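Local coordinates for sporulation-control protein spo0M (Bacillus subtilis, PDB 5CL2), which controls the expression of spo0A and is required for the cell to pass stage 0 of sporulation, at residues Leu144-Glu154 and Gln167-Tyr178; Gln180-Ile188 and Ile199-Arg207. One frame throughout, in Å; residues are numbered along the deposited sequence.

Contact 1 of 2, residues Leu144-Glu154 and Gln167-Tyr178; sequences LGFRLNEADCE and QEFEFVPTSGYY
Phe146 meets Tyr178 at the tight end of this contact: its CE1 lies over one face of the tyrosine ring, 3.6 Å from Tyr178 CG, with the two ring planes 39° apart. With CG anti to its carbonyl carbon (chi1 -74°), Phe146 also brings CD2 to 3.7 Å from Phe171 CB. Further along the same face, Leu148 CD1 sits over the Phe171 ring, 4.1 Å from its centroid, and reaches the edge of the Phe169 ring. Helices 132-143 and 236-248 cover this apolar side, resting on Phe171 and Phe146.

The two strands form an antiparallel hairpin, interrupted by a classic beta bulge: Asn149 and Glu150 both face Glu170, whose carbonyl O takes Asn149 N at 2.7 Å and Glu150 N at 3.0 Å. At the turn out of helix 132-143, Gly145 has a positive phi (103°), where a CB would jam against Leu144 O and crowd Ser175 OG, and its O accepts from Thr174 N.

The other side is more open to solvent: Arg147 is exposed, and Asn149, Glu170 and Val172 partly so. Asn149 ND2 donates to Glu170 OE2 at 3.0 Å in a nearly straight bond, the oxygen lying in the amide plane but approached from above the carboxylate plane; Glu170 OE1 pairs with Arg205. On its other branch, Asn149 OD1 accepts from Arg147 NH1 at 2.9 Å. With an alanine here, Glu170 OE2 is likely to lose its amide partner and the Arg147 guanidinium to be freer to swing. Deeper on this face, the buried carboxylates of Asp152 and Glu154 are paired with Arg63 and Arg210.

Contact 2 of 2, residues Gln180-Ile188 and Ile199-Arg207; sequences QMLDELELI and IFEVDRRAR
The beta hairpin of strands 185-191 and 195-202 forms the third and fourth strands of a five-stranded antiparallel sheet, and the chain leaving it folds back as a helical turn against Glu184, just before the first strand, and Glu186 on it. Backbone bonds pair Glu186 with Glu201 and Ile188 with Ile199. On the face covered by helix 236-248, Leu187 CD2 packs against Phe200 CD2 at 3.4 Å; beside it the Leu182 and Val202 side chains cross at about a right angle, Leu182 CD2 3.6 Å from Val202 CG1.

Glu186 and Glu201 lie on the other face beside the apolar pair Ile188-Ile199; at its Asp203-Arg207 end the contact turns charged. Glu184, bent at chi2 (-75°), turns OE2 under the turn to accept from Ala206 N at 3.2 Å and, weakly, from Arg205 N. Glu186 OE1 takes a weak bond from Arg204 N, while Glu186 OE2 lies over the Arg205 guanidinium, 4.0 Å from Arg205 NE; the opposite charges probably still attract, although no N-H points at the oxygen. Arg204 pairs with Glu168 on strand 165-173 and bonds to Gly211 O. Asp203 N gives a nearly straight bond to Glu184 O at 2.8 Å, and Asp203 OD1 receives Asp183 N at 2.7 Å on its syn lone pair.

Contacts 1 and 2 are successive hairpins of one antiparallel sheet, joined where strands 165-173 and 185-191 run side by side; the chain passes between them through helix 176-181. Contact 1 includes the outermost strand 146-155 and is partly buried, whereas contact 2 uses the third and fourth strands and is buried. Their apolar faces share the cover of helix 236-248, with Phe146 of contact 1 touching Leu182 and Leu185 of contact 2. On the polar side the chemistry is complementary: carboxylates on strand 165-173 of contact 1 face arginines in the turn that closes contact 2, and Phe171 and Leu185 add a backbone bond between the hairpins.

Contact 1 of 2, residues Leu144-Glu154 and Gln167-Tyr178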
loop_
_atom_site.group_PDB
_atom_site.type_symbol
_atom_site.label_atom_id
_atom_site.label_comp_id
_atom_site.label_asym_id
_atom_site.label_seq_id
_atom_site.Cartn_x
_atom_site.Cartn_y
_atom_site.Cartn_z
ATOM N N LEU A 144 -15.783 -22.408 -15.692
ATOM C CA LEU A 144 -15.244 -23.661 -15.186
ATOM C C LEU A 144 -16.258 -24.402 -14.330
ATOM O O LEU A 144 -16.023 -25.552 -13.976
ATOM C CB LEU A 144 -13.961 -23.432 -14.371
ATOM C CG LEU A 144 -12.677 -23.028 -15.102
ATOM C CD1 LEU A 144 -11.517 -22.928 -14.128
ATOM C CD2 LEU A 144 -12.346 -24.047 -16.178
ATOM N N GLY A 145 -17.419 -23.802 -14.068
ATOM C CA GLY A 145 -18.314 -24.365 -13.068
ATOM C C GLY A 145 -18.394 -23.722 -11.697
ATOM O O GLY A 145 -18.565 -24.409 -10.702
ATOM N N PHE A 146 -18.201 -22.410 -11.623
ATOM C CA PHE A 146 -18.461 -21.684 -10.380
ATOM C C PHE A 146 -19.541 -20.628 -10.559
ATOM O O PHE A 146 -19.858 -20.243 -11.682
ATOM C CB PHE A 146 -17.194 -21.022 -9.865
ATOM C CG PHE A 146 -16.227 -21.967 -9.284
ATOM C CD1 PHE A 146 -15.348 -22.663 -10.096
ATOM C CD2 PHE A 146 -16.182 -22.174 -7.921
ATOM C CE1 PHE A 146 -14.440 -23.556 -9.551
ATOM C CE2 PHE A 146 -15.268 -23.057 -7.369
ATOM C CZ PHE A 146 -14.406 -23.749 -8.188
ATOM N N ARG A 147 -20.113 -20.159 -9.452
ATOM C CA ARG A 147 -21.038 -19.033 -9.530
ATOM C C ARG A 147 -20.646 -18.018 -8.437
ATOM O O ARG A 147 -20.392 -18.399 -7.286
ATOM C CB ARG A 147 -22.488 -19.520 -9.383
ATOM C CG ARG A 147 -23.548 -18.482 -9.704
ATOM C CD ARG A 147 -24.172 -17.948 -8.440
ATOM N NE ARG A 147 -24.298 -19.015 -7.444
ATOM C CZ ARG A 147 -24.500 -18.798 -6.146
ATOM N NH1 ARG A 147 -24.605 -17.558 -5.686
ATOM N NH2 ARG A 147 -24.593 -19.817 -5.305
ATOM N N LEU A 148 -20.577 -16.734 -8.793
ATOM C CA LEU A 148 -20.178 -15.724 -7.808
ATOM C C LEU A 148 -21.230 -15.619 -6.726
ATOM O O LEU A 148 -22.404 -15.388 -7.006
ATOM C CB LEU A 148 -19.973 -14.360 -8.455
ATOM C CG LEU A 148 -19.590 -13.273 -7.437
ATOM C CD1 LEU A 148 -18.247 -13.550 -6.802
ATOM C CD2 LEU A 148 -19.625 -11.882 -8.040
ATOM N N ASN A 149 -20.809 -15.812 -5.484
ATOM C CA ASN A 149 -21.758 -15.861 -4.379
ATOM C C ASN A 149 -21.753 -14.585 -3.566
ATOM O O ASN A 149 -22.796 -13.943 -3.367
ATOM C CB ASN A 149 -21.481 -17.050 -3.456
ATOM C CG ASN A 149 -22.648 -17.333 -2.515
ATOM O OD1 ASN A 149 -23.807 -17.298 -2.923
ATOM N ND2 ASN A 149 -22.348 -17.594 -1.254
ATOM N N GLU A 150 -20.573 -14.231 -3.074
ATOM C CA GLU A 150 -20.447 -13.044 -2.249
ATOM C C GLU A 150 -19.239 -12.234 -2.656
ATOM O O GLU A 150 -18.333 -12.736 -3.312
ATOM C CB GLU A 150 -20.344 -13.427 -0.767
ATOM C CG GLU A 150 -21.579 -13.022 0.026
ATOM C CD GLU A 150 -21.815 -11.520 -0.038
ATOM O OE1 GLU A 150 -20.887 -10.749 0.277
ATOM O OE2 GLU A 150 -22.889 -11.110 -0.503
ATOM N N ALA A 151 -19.265 -10.952 -2.334
ATOM C CA ALA A 151 -18.096 -10.097 -2.489
ATOM C C ALA A 151 -18.155 -9.083 -1.374
ATOM O O ALA A 151 -19.230 -8.546 -1.086
ATOM C CB ALA A 151 -18.064 -9.425 -3.835
ATOM N N ASP A 152 -17.047 -8.867 -0.684
ATOM C CA ASP A 152 -17.067 -7.846 0.360
ATOM C C ASP A 152 -15.665 -7.359 0.634
ATOM O O ASP A 152 -14.686 -8.000 0.242
ATOM C CB ASP A 152 -17.703 -8.383 1.650
ATOM C CG ASP A 152 -18.465 -7.302 2.437
ATOM O OD1 ASP A 152 -18.181 -6.090 2.270
ATOM O OD2 ASP A 152 -19.359 -7.661 3.233
ATOM N N CYS A 153 -15.553 -6.216 1.289
ATOM C CA CYS A 153 -14.240 -5.723 1.687
ATOM C C CYS A 153 -13.932 -6.223 3.096
ATOM O O CYS A 153 -14.712 -6.006 4.037
ATOM C CB CYS A 153 -14.181 -4.196 1.584
ATOM S SG CYS A 153 -14.367 -3.679 -0.122
ATOM N N GLU A 154 -12.811 -6.927 3.219
ATOM C CA GLU A 154 -12.459 -7.615 4.450
ATOM C C GLU A 154 -11.164 -7.045 4.995
ATOM O O GLU A 154 -10.240 -6.714 4.240
ATOM C CB GLU A 154 -12.278 -9.119 4.218
ATOM C CG GLU A 154 -13.440 -9.869 3.590
ATOM C CD GLU A 154 -14.598 -10.136 4.538
ATOM O OE1 GLU A 154 -14.380 -10.408 5.740
ATOM O OE2 GLU A 154 -15.739 -10.173 4.051
ATOM N N GLN A 167 -10.704 -6.627 -1.368
ATOM C CA GLN A 167 -12.009 -7.118 -1.778
ATOM C C GLN A 167 -11.912 -8.637 -2.024
ATOM O O GLN A 167 -11.160 -9.098 -2.867
ATOM C CB GLN A 167 -12.537 -6.394 -3.023
ATOM C CG GLN A 167 -13.952 -6.835 -3.365
ATOM C CD GLN A 167 -14.685 -5.927 -4.354
ATOM O OE1 GLN A 167 -14.098 -5.375 -5.286
ATOM N NE2 GLN A 167 -15.989 -5.785 -4.149
ATOM N N GLU A 168 -12.677 -9.397 -1.254
ATOM C CA GLU A 168 -12.700 -10.845 -1.336
ATOM C C GLU A 168 -13.942 -11.312 -2.100
ATOM O O GLU A 168 -15.083 -11.010 -1.702
ATOM C CB GLU A 168 -12.678 -11.457 0.063
ATOM C CG GLU A 168 -12.617 -12.992 0.087
ATOM C CD GLU A 168 -12.491 -13.530 1.501
ATOM O OE1 GLU A 168 -12.241 -12.725 2.423
ATOM O OE2 GLU A 168 -12.629 -14.755 1.702
ATOM N N PHE A 169 -13.697 -12.002 -3.218
ATOM C CA PHE A 169 -14.747 -12.620 -4.033
ATOM C C PHE A 169 -14.904 -14.089 -3.660
ATOM O O PHE A 169 -13.934 -14.847 -3.702
ATOM C CB PHE A 169 -14.435 -12.488 -5.529
ATOM C CG PHE A 169 -14.419 -11.066 -6.011
ATOM C CD1 PHE A 169 -13.313 -10.272 -5.807
ATOM C CD2 PHE A 169 -15.518 -10.519 -6.639
ATOM C CE1 PHE A 169 -13.295 -8.951 -6.225
ATOM C CE2 PHE A 169 -15.504 -9.203 -7.060
ATOM C CZ PHE A 169 -14.391 -8.417 -6.843
ATOM N N GLU A 170 -16.118 -14.489 -3.298
ATOM C CA GLU A 170 -16.409 -15.873 -2.925
ATOM C C GLU A 170 -17.355 -16.518 -3.931
ATOM O O GLU A 170 -18.455 -16.007 -4.197
ATOM C CB GLU A 170 -17.011 -15.949 -1.526
ATOM C CG GLU A 170 -17.504 -17.321 -1.142
ATOM C CD GLU A 170 -18.491 -17.247 0.001
ATOM O OE1 GLU A 170 -18.175 -16.548 0.992
ATOM O OE2 GLU A 170 -19.568 -17.885 -0.083
ATOM N N PHE A 171 -16.878 -17.618 -4.511
ATOM C CA PHE A 171 -17.583 -18.400 -5.507
ATOM C C PHE A 171 -18.038 -19.723 -4.918
ATOM O O PHE A 171 -17.362 -20.293 -4.050
ATOM C CB PHE A 171 -16.692 -18.700 -6.703
ATOM C CG PHE A 171 -16.139 -17.493 -7.383
ATOM C CD1 PHE A 171 -14.999 -16.877 -6.896
ATOM C CD2 PHE A 171 -16.705 -17.020 -8.547
ATOM C CE1 PHE A 171 -14.462 -15.796 -7.533
ATOM C CE2 PHE A 171 -16.171 -15.927 -9.192
ATOM C CZ PHE A 171 -15.046 -15.319 -8.687
ATOM N N VAL A 172 -19.139 -20.241 -5.450
ATOM C CA VAL A 172 -19.683 -21.523 -5.045
ATOM C C VAL A 172 -19.585 -22.496 -6.235
ATOM O O VAL A 172 -19.842 -22.108 -7.385
ATOM C CB VAL A 172 -21.159 -21.363 -4.583
ATOM C CG1 VAL A 172 -21.833 -22.697 -4.398
ATOM C CG2 VAL A 172 -21.221 -20.580 -3.304
ATOM N N PRO A 173 -19.195 -23.754 -5.964
ATOM C CA PRO A 173 -19.016 -24.725 -7.060
ATOM C C PRO A 173 -20.364 -25.091 -7.644
ATOM O O PRO A 173 -21.264 -25.413 -6.879
ATOM C CB PRO A 173 -18.348 -25.947 -6.379
ATOM C CG PRO A 173 -18.632 -25.798 -4.928
ATOM C CD PRO A 173 -18.739 -24.283 -4.667
ATOM N N THR A 174 -20.521 -24.997 -8.957
ATOM C CA THR A 174 -21.761 -25.422 -9.597
ATOM C C THR A 174 -21.714 -26.757 -10.336
ATOM O O THR A 174 -22.735 -27.199 -10.852
ATOM C CB THR A 174 -22.235 -24.373 -10.578
ATOM O OG1 THR A 174 -21.270 -24.252 -11.628
ATOM C CG2 THR A 174 -22.369 -23.046 -9.872
ATOM N N SER A 175 -20.545 -27.389 -10.406
ATOM C CA SER A 175 -20.404 -28.675 -11.099
ATOM C C SER A 175 -20.019 -29.776 -10.124
ATOM O O SER A 175 -19.477 -29.486 -9.053
ATOM C CB SER A 175 -19.368 -28.571 -12.233
ATOM O OG SER A 175 -18.038 -28.644 -11.741
ATOM N N GLY A 176 -20.319 -31.030 -10.477
ATOM C CA GLY A 176 -19.956 -32.145 -9.629
ATOM C C GLY A 176 -18.468 -32.162 -9.326
ATOM O O GLY A 176 -18.059 -32.394 -8.180
ATOM N N TYR A 177 -17.651 -31.858 -10.331
ATOM C CA TYR A 177 -16.199 -31.898 -10.152
ATOM C C TYR A 177 -15.777 -30.907 -9.072
ATOM O O TYR A 177 -15.067 -31.244 -8.107
ATOM C CB TYR A 177 -15.461 -31.555 -11.450
ATOM C CG TYR A 177 -13.952 -31.690 -11.334
ATOM C CD1 TYR A 177 -13.387 -32.888 -10.927
ATOM C CD2 TYR A 177 -13.098 -30.616 -11.595
ATOM C CE1 TYR A 177 -12.026 -33.033 -10.810
ATOM C CE2 TYR A 177 -11.729 -30.749 -11.471
ATOM C CZ TYR A 177 -11.197 -31.969 -11.081
ATOM O OH TYR A 177 -9.832 -32.141 -10.952
ATOM N N TYR A 178 -16.254 -29.676 -9.211
ATOM C CA TYR A 178 -15.806 -28.648 -8.289
ATOM C C TYR A 178 -16.473 -28.772 -6.912
ATOM O O TYR A 178 -15.821 -28.505 -5.903
ATOM C CB TYR A 178 -15.974 -27.278 -8.954
ATOM C CG TYR A 178 -14.845 -27.073 -9.979
ATOM C CD1 TYR A 178 -13.518 -27.255 -9.610
ATOM C CD2 TYR A 178 -15.105 -26.774 -11.309
ATOM C CE1 TYR A 178 -12.470 -27.098 -10.512
ATOM C CE2 TYR A 178 -14.056 -26.620 -12.222
ATOM C CZ TYR A 178 -12.749 -26.783 -11.814
ATOM O OH TYR A 178 -11.724 -26.632 -12.714
#

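Contact 2 of 2, residues Gln180-Ile188 and Ile199-Arg207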
loop_
_atom_site.group_PDB
_atom_site.type_symbol
_atom_site.label_atom_id
_atom_site.label_comp_id
_atom_site.label_asym_id
_atom_site.label_seq_id
_atom_site.Cartn_x
_atom_site.Cartn_y
_atom_site.Cartn_z
ATOM N N GLN A 180 -16.920 -31.641 -5.595
ATOM C CA GLN A 180 -16.079 -32.657 -5.008
ATOM C C GLN A 180 -14.788 -32.006 -4.512
ATOM O O GLN A 180 -14.245 -32.405 -3.478
ATOM C CB GLN A 180 -15.794 -33.769 -6.020
ATOM C CG GLN A 180 -15.294 -35.026 -5.392
ATOM C CD GLN A 180 -16.380 -35.769 -4.650
ATOM O OE1 GLN A 180 -16.202 -36.142 -3.490
ATOM N NE2 GLN A 180 -17.521 -35.994 -5.318
ATOM N N MET A 181 -14.305 -31.004 -5.241
ATOM C CA MET A 181 -13.089 -30.281 -4.831
ATOM C C MET A 181 -13.191 -29.398 -3.573
ATOM O O MET A 181 -12.274 -29.361 -2.739
ATOM C CB MET A 181 -12.618 -29.377 -5.970
ATOM C CG MET A 181 -11.363 -28.578 -5.633
ATOM S SD MET A 181 -10.603 -27.795 -7.068
ATOM C CE MET A 181 -11.578 -26.343 -7.293
ATOM N N LEU A 182 -14.279 -28.636 -3.462
ATOM C CA LEU A 182 -14.352 -27.632 -2.416
ATOM C C LEU A 182 -15.780 -27.196 -2.082
ATOM O O LEU A 182 -16.719 -27.419 -2.857
ATOM C CB LEU A 182 -13.519 -26.409 -2.824
ATOM C CG LEU A 182 -13.616 -25.860 -4.253
ATOM C CD1 LEU A 182 -14.972 -25.190 -4.547
ATOM C CD2 LEU A 182 -12.526 -24.827 -4.447
ATOM N N ASP A 183 -15.950 -26.581 -0.922
ATOM C CA ASP A 183 -17.230 -25.955 -0.619
ATOM C C ASP A 183 -17.308 -24.543 -1.215
ATOM O O ASP A 183 -18.348 -24.131 -1.747
ATOM C CB ASP A 183 -17.448 -25.974 0.878
ATOM C CG ASP A 183 -17.584 -27.384 1.392
ATOM O OD1 ASP A 183 -17.799 -28.281 0.549
ATOM O OD2 ASP A 183 -17.456 -27.612 2.606
ATOM N N GLU A 184 -16.207 -23.800 -1.169
ATOM C CA GLU A 184 -16.181 -22.586 -1.965
ATOM C C GLU A 184 -14.772 -22.098 -2.230
ATOM O O GLU A 184 -13.839 -22.443 -1.508
ATOM C CB GLU A 184 -17.056 -21.477 -1.289
ATOM C CG GLU A 184 -16.508 -20.901 -0.002
ATOM C CD GLU A 184 -16.657 -21.836 1.183
ATOM O OE1 GLU A 184 -17.716 -22.462 1.323
ATOM O OE2 GLU A 184 -15.710 -21.968 1.987
ATOM N N LEU A 185 -14.667 -21.257 -3.261
ATOM C CA LEU A 185 -13.434 -20.643 -3.719
ATOM C C LEU A 185 -13.388 -19.124 -3.399
ATOM O O LEU A 185 -14.385 -18.441 -3.516
ATOM C CB LEU A 185 -13.302 -20.855 -5.224
ATOM C CG LEU A 185 -12.155 -20.138 -5.918
ATOM C CD1 LEU A 185 -10.827 -20.744 -5.501
ATOM C CD2 LEU A 185 -12.368 -20.177 -7.412
ATOM N N GLU A 186 -12.231 -18.613 -2.997
ATOM C CA GLU A 186 -12.067 -17.204 -2.692
ATOM C C GLU A 186 -10.933 -16.642 -3.516
ATOM O O GLU A 186 -9.835 -17.209 -3.514
ATOM C CB GLU A 186 -11.768 -16.991 -1.206
ATOM C CG GLU A 186 -12.961 -17.195 -0.265
ATOM C CD GLU A 186 -13.157 -18.652 0.148
ATOM O OE1 GLU A 186 -12.189 -19.459 0.147
ATOM O OE2 GLU A 186 -14.296 -18.986 0.497
ATOM N N LEU A 187 -11.193 -15.513 -4.182
ATOM C CA LEU A 187 -10.211 -14.799 -4.985
ATOM C C LEU A 187 -10.054 -13.369 -4.488
ATOM O O LEU A 187 -11.027 -12.714 -4.077
ATOM C CB LEU A 187 -10.599 -14.783 -6.469
ATOM C CG LEU A 187 -10.797 -16.124 -7.202
ATOM C CD1 LEU A 187 -10.734 -15.968 -8.720
ATOM C CD2 LEU A 187 -9.835 -17.201 -6.715
ATOM N N ILE A 188 -8.814 -12.909 -4.482
ATOM C CA ILE A 188 -8.524 -11.505 -4.282
ATOM C C ILE A 188 -7.799 -10.976 -5.508
ATOM O O ILE A 188 -6.798 -11.552 -5.941
ATOM C CB ILE A 188 -7.657 -11.266 -3.038
ATOM C CG1 ILE A 188 -8.406 -11.660 -1.777
ATOM C CG2 ILE A 188 -7.221 -9.787 -2.944
ATOM C CD1 ILE A 188 -7.465 -11.858 -0.599
ATOM N N ILE A 199 -4.992 -13.845 -5.694
ATOM C CA ILE A 199 -4.765 -14.680 -4.529
ATOM C C ILE A 199 -5.909 -15.685 -4.461
ATOM O O ILE A 199 -7.084 -15.323 -4.580
ATOM C CB ILE A 199 -4.670 -13.844 -3.252
ATOM C CG1 ILE A 199 -3.488 -12.879 -3.351
ATOM C CG2 ILE A 199 -4.558 -14.729 -2.032
ATOM C CD1 ILE A 199 -3.445 -11.859 -2.243
ATOM N N PHE A 200 -5.549 -16.956 -4.338
ATOM C CA PHE A 200 -6.498 -18.062 -4.341
ATOM C C PHE A 200 -6.544 -18.658 -2.959
ATOM O O PHE A 200 -5.515 -18.822 -2.311
ATOM C CB PHE A 200 -6.089 -19.148 -5.346
ATOM C CG PHE A 200 -6.098 -18.695 -6.777
ATOM C CD1 PHE A 200 -5.055 -17.927 -7.284
ATOM C CD2 PHE A 200 -7.116 -19.075 -7.629
ATOM C CE1 PHE A 200 -5.047 -17.528 -8.599
ATOM C CE2 PHE A 200 -7.110 -18.675 -8.952
ATOM C CZ PHE A 200 -6.071 -17.895 -9.435
ATOM N N GLU A 201 -7.734 -18.998 -2.504
ATOM C CA GLU A 201 -7.852 -19.732 -1.261
ATOM C C GLU A 201 -9.134 -20.576 -1.381
ATOM O O GLU A 201 -9.977 -20.283 -2.228
ATOM C CB GLU A 201 -7.813 -18.738 -0.091
ATOM C CG GLU A 201 -7.910 -19.272 1.315
ATOM C CD GLU A 201 -6.749 -20.118 1.779
ATOM O OE1 GLU A 201 -5.635 -19.608 2.002
ATOM O OE2 GLU A 201 -6.997 -21.308 1.973
ATOM N N VAL A 202 -9.255 -21.667 -0.621
ATOM C CA VAL A 202 -10.465 -22.475 -0.698
ATOM C C VAL A 202 -10.998 -22.729 0.696
ATOM O O VAL A 202 -10.239 -22.710 1.666
ATOM C CB VAL A 202 -10.239 -23.849 -1.404
ATOM C CG1 VAL A 202 -9.574 -23.651 -2.776
ATOM C CG2 VAL A 202 -9.408 -24.758 -0.538
ATOM N N ASP A 203 -12.314 -22.920 0.786
ATOM C CA ASP A 203 -12.971 -23.395 2.008
ATOM C C ASP A 203 -12.767 -22.474 3.214
ATOM O O ASP A 203 -12.812 -22.933 4.353
ATOM C CB ASP A 203 -12.487 -24.823 2.381
ATOM C CG ASP A 203 -12.975 -25.911 1.402
ATOM O OD1 ASP A 203 -13.957 -25.674 0.657
ATOM O OD2 ASP A 203 -12.404 -27.038 1.422
ATOM N N ARG A 204 -12.621 -21.169 2.978
ATOM C CA ARG A 204 -12.532 -20.210 4.087
ATOM C C ARG A 204 -13.826 -20.177 4.904
ATOM O O ARG A 204 -13.776 -20.137 6.141
ATOM C CB ARG A 204 -12.175 -18.812 3.561
ATOM C CG ARG A 204 -10.654 -18.626 3.379
ATOM C CD ARG A 204 -10.300 -17.297 2.706
ATOM N NE ARG A 204 -10.780 -16.123 3.439
ATOM C CZ ARG A 204 -10.187 -15.631 4.519
ATOM N NH1 ARG A 204 -9.095 -16.206 5.009
ATOM N NH2 ARG A 204 -10.689 -14.563 5.110
ATOM N N ARG A 205 -14.979 -20.239 4.240
ATOM C CA ARG A 205 -16.234 -20.233 4.989
ATOM C C ARG A 205 -16.389 -21.526 5.749
ATOM O O ARG A 205 -16.767 -21.494 6.916
ATOM C CB ARG A 205 -17.472 -20.053 4.089
ATOM C CG ARG A 205 -17.517 -18.763 3.301
ATOM C CD ARG A 205 -16.930 -17.619 4.110
ATOM N NE ARG A 205 -16.271 -16.706 3.191
ATOM C CZ ARG A 205 -15.141 -16.072 3.466
ATOM N NH1 ARG A 205 -14.531 -16.242 4.636
ATOM N NH2 ARG A 205 -14.613 -15.281 2.558
ATOM N N ALA A 206 -16.074 -22.656 5.104
ATOM C CA ALA A 206 -16.147 -23.948 5.778
ATOM C C ALA A 206 -15.277 -23.914 7.019
ATOM O O ALA A 206 -15.647 -24.444 8.058
ATOM C CB ALA A 206 -15.710 -25.108 4.839
ATOM N N ARG A 207 -14.118 -23.278 6.909
ATOM C CA ARG A 207 -13.182 -23.228 8.028
ATOM C C ARG A 207 -13.504 -22.081 9.003
ATOM O O ARG A 207 -12.819 -21.894 10.008
ATOM C CB ARG A 207 -11.749 -23.094 7.513
ATOM C CG ARG A 207 -11.278 -24.294 6.691
ATOM C CD ARG A 207 -9.804 -24.198 6.369
ATOM N NE ARG A 207 -9.568 -23.281 5.267
ATOM C CZ ARG A 207 -8.396 -22.714 5.021
ATOM N NH1 ARG A 207 -7.364 -22.966 5.817
ATOM N NH2 ARG A 207 -8.265 -21.881 3.993
#